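Local coordinates for protein uncharacterized HTH-type transcriptional regulator SAR2349 (Staphylococcus aureus, PDB 4EM2) that probably binds DNA as a MarR-family transcriptional regulator and binds salicylate at several sites, at residues 79-84 with 97-102. Numbering follows the deposited sequence.
Sequences TTLIEI and KTLKAL
Leu99, on helix 92-104, lays CD1 against Leu81 and CD2 against Ile84 on the first turn of helix 81-88, and the whole contact is apolar. The Leu99 and Leu81 side chains pass each other at a slant, with Leu99 CD1 3.6 Å from Leu81 CD1 and also 4.0 Å from Leu81 CB. The Leu81 CB does not aim at helix 92-104, but with CG anti to the backbone N (chi1 166°) CD1 comes in to touch Leu99. Ile84 instead sets out toward helix 92-104 at CB, and its CD1 meets Leu99 CD2 tip to tip, 4.0 Å away. All three residues are buried. Ile69 and Ile73 of helix 64-76 pack on Ile84, Ile108 of strand 108-110 packs on Leu99, and Leu81 also touches Ala95 and Arg96 of helix 92-104.

The polar bonds lie on helix 81-88 and the residues leading into it. Thr80 is the N-cap, its OG1 accepting from Glu83 N at 3.1 Å along a nearly straight N-H...O line (172°). Thr79 OG1 is hydrogen-bonded to Arg87.

Helices 81-88 and 92-104 correspond to the two helices of the helix-turn-helix in the winged MarR fold, the second being the likely recognition helix, and the leucine-isoleucine packing joins them on their buried sides.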
ATOM      1  N   THR A  79       4.250  -8.884  12.807  1.00 29.25           N
ATOM      2  CA  THR A  79       2.845  -8.510  12.973  1.00 29.56           C
ATOM      3  C   THR A  79       1.951  -9.720  12.726  1.00 29.69           C
ATOM      4  O   THR A  79       2.459 -10.839  12.486  1.00 28.99           O
ATOM      5  CB  THR A  79       2.451  -7.303  12.090  1.00 31.06           C
ATOM      6  OG1 THR A  79       1.151  -6.818  12.481  1.00 30.68           O
ATOM      7  CG2 THR A  79       2.431  -7.701  10.597  1.00 31.71           C
ATOM      8  N   THR A  80       0.634  -9.534  12.848  1.00 30.23           N
ATOM      9  CA  THR A  80      -0.297 -10.671  12.697  1.00 29.72           C
ATOM     10  C   THR A  80      -1.443 -10.359  11.720  1.00 29.97           C
ATOM     11  O   THR A  80      -1.708  -9.212  11.459  1.00 27.14           O
ATOM     12  CB  THR A  80      -0.971 -10.979  14.063  1.00 30.49           C
ATOM     13  OG1 THR A  80      -1.804  -9.856  14.407  1.00 31.30           O
ATOM     14  CG2 THR A  80       0.116 -11.165  15.188  1.00 28.99           C
ATOM     15  N   LEU A  81      -2.095 -11.402  11.211  1.00 31.27           N
ATOM     16  CA  LEU A  81      -3.223 -11.219  10.311  1.00 35.01           C
ATOM     17  C   LEU A  81      -4.186 -10.261  10.986  1.00 35.40           C
ATOM     18  O   LEU A  81      -4.701  -9.366  10.337  1.00 35.42           O
ATOM     19  CB  LEU A  81      -3.907 -12.555   9.996  1.00 36.77           C
ATOM     20  CG  LEU A  81      -5.303 -12.548   9.338  1.00 39.17           C
ATOM     21  CD1 LEU A  81      -5.258 -11.767   8.051  1.00 40.92           C
ATOM     22  CD2 LEU A  81      -5.756 -13.988   9.035  1.00 39.74           C
ATOM     23  N   ILE A  82      -4.405 -10.424  12.294  1.00 36.92           N
ATOM     24  CA  ILE A  82      -5.292  -9.520  13.058  1.00 37.58           C
ATOM     25  C   ILE A  82      -4.917  -8.040  12.916  1.00 37.22           C
ATOM     26  O   ILE A  82      -5.753  -7.196  12.542  1.00 37.93           O
ATOM     27  CB  ILE A  82      -5.249  -9.809  14.582  1.00 38.82           C
ATOM     28  CG1 ILE A  82      -5.694 -11.249  14.866  1.00 42.07           C
ATOM     29  CG2 ILE A  82      -6.064  -8.783  15.341  1.00 37.73           C
ATOM     30  CD1 ILE A  82      -6.835 -11.716  14.065  1.00 44.18           C
ATOM     31  N   GLU A  83      -3.663  -7.711  13.238  1.00 37.26           N
ATOM     32  CA  GLU A  83      -3.220  -6.328  13.154  1.00 36.48           C
ATOM     33  C   GLU A  83      -3.279  -5.838  11.740  1.00 36.38           C
ATOM     34  O   GLU A  83      -3.664  -4.707  11.510  1.00 34.60           O
ATOM     35  CB  GLU A  83      -1.787  -6.149  13.622  1.00 38.53           C
ATOM     36  CG  GLU A  83      -1.535  -6.514  15.090  1.00 41.36           C
ATOM     37  CD  GLU A  83      -0.077  -6.308  15.482  1.00 43.32           C
ATOM     38  OE1 GLU A  83       0.737  -5.802  14.666  1.00 44.33           O
ATOM     39  OE2 GLU A  83       0.261  -6.643  16.627  1.00 45.59           O
ATOM     40  N   ILE A  84      -2.875  -6.683  10.795  1.00 35.79           N
ATOM     41  CA  ILE A  84      -2.859  -6.261   9.383  1.00 36.77           C
ATOM     42  C   ILE A  84      -4.275  -5.833   8.931  1.00 37.74           C
ATOM     43  O   ILE A  84      -4.475  -4.724   8.457  1.00 37.74           O
ATOM     44  CB  ILE A  84      -2.342  -7.396   8.451  1.00 35.85           C
ATOM     45  CG1 ILE A  84      -0.871  -7.720   8.741  1.00 34.12           C
ATOM     46  CG2 ILE A  84      -2.455  -6.943   6.984  1.00 36.78           C
ATOM     47  CD1 ILE A  84      -0.398  -8.930   8.017  1.00 35.16           C
ATOM     48  N   LYS A  97      -6.524 -14.507   2.260  1.00 34.58           N
ATOM     49  CA  LYS A  97      -6.205 -14.896   0.884  1.00 36.41           C
ATOM     50  C   LYS A  97      -4.924 -14.257   0.300  1.00 32.99           C
ATOM     51  O   LYS A  97      -4.154 -14.891  -0.395  1.00 32.26           O
ATOM     52  CB  LYS A  97      -7.388 -14.564  -0.035  1.00 38.99           C
ATOM     53  CG  LYS A  97      -7.062 -14.765  -1.509  1.00 45.95           C
ATOM     54  CD  LYS A  97      -8.309 -14.979  -2.365  1.00 49.32           C
ATOM     55  CE  LYS A  97      -7.966 -15.167  -3.847  1.00 53.10           C
ATOM     56  NZ  LYS A  97      -7.684 -13.884  -4.626  1.00 54.50           N
ATOM     57  N   THR A  98      -4.728 -12.981   0.568  1.00 32.57           N
ATOM     58  CA  THR A  98      -3.542 -12.255   0.034  1.00 31.48           C
ATOM     59  C   THR A  98      -2.300 -12.756   0.757  1.00 31.06           C
ATOM     60  O   THR A  98      -1.276 -12.962   0.144  1.00 31.17           O
ATOM     61  CB  THR A  98      -3.728 -10.742   0.293  1.00 30.88           C
ATOM     62  OG1 THR A  98      -4.921 -10.324  -0.363  1.00 27.24           O
ATOM     63  CG2 THR A  98      -2.537  -9.894  -0.233  1.00 30.94           C
ATOM     64  N   LEU A  99      -2.396 -12.948   2.078  1.00 32.73           N
ATOM     65  CA  LEU A  99      -1.236 -13.431   2.841  1.00 33.57           C
ATOM     66  C   LEU A  99      -0.861 -14.791   2.351  1.00 33.47           C
ATOM     67  O   LEU A  99       0.328 -15.112   2.178  1.00 33.14           O
ATOM     68  CB  LEU A  99      -1.548 -13.533   4.321  1.00 34.68           C
ATOM     69  CG  LEU A  99      -1.368 -12.225   5.084  1.00 36.65           C
ATOM     70  CD1 LEU A  99      -2.083 -12.387   6.431  1.00 38.81           C
ATOM     71  CD2 LEU A  99       0.141 -11.846   5.288  1.00 31.93           C
ATOM     72  N   LYS A 100      -1.879 -15.613   2.122  1.00 33.53           N
ATOM     73  CA  LYS A 100      -1.636 -16.950   1.647  1.00 33.27           C
ATOM     74  C   LYS A 100      -0.820 -16.894   0.363  1.00 32.13           C
ATOM     75  O   LYS A 100       0.068 -17.707   0.149  1.00 32.75           O
ATOM     76  CB  LYS A 100      -2.952 -17.690   1.386  1.00 36.59           C
ATOM     77  CG  LYS A 100      -3.711 -18.125   2.633  1.00 41.49           C
ATOM     78  CD  LYS A 100      -4.809 -19.170   2.264  1.00 45.26           C
ATOM     79  CE  LYS A 100      -4.129 -20.397   1.609  1.00 48.57           C
ATOM     80  NZ  LYS A 100      -4.717 -20.856   0.314  1.00 49.01           N
ATOM     81  N   ALA A 101      -1.117 -15.943  -0.517  1.00 31.10           N
ATOM     82  CA  ALA A 101      -0.334 -15.850  -1.750  1.00 28.73           C
ATOM     83  C   ALA A 101       1.078 -15.350  -1.418  1.00 27.59           C
ATOM     84  O   ALA A 101       2.064 -15.848  -1.944  1.00 27.15           O
ATOM     85  CB  ALA A 101      -1.006 -14.926  -2.736  1.00 30.26           C
ATOM     86  N   LEU A 102       1.198 -14.352  -0.552  1.00 28.82           N
ATOM     87  CA  LEU A 102       2.543 -13.862  -0.156  1.00 27.07           C
ATOM     88  C   LEU A 102       3.424 -15.035   0.393  1.00 29.24           C
ATOM     89  O   LEU A 102       4.613 -15.166   0.014  1.00 29.73           O
ATOM     90  CB  LEU A 102       2.404 -12.799   0.905  1.00 22.92           C
ATOM     91  CG  LEU A 102       1.841 -11.468   0.311  1.00 22.85           C
ATOM     92  CD1 LEU A 102       1.559 -10.481   1.447  1.00 20.47           C
ATOM     93  CD2 LEU A 102       2.873 -10.924  -0.722  1.00 20.19           C
TER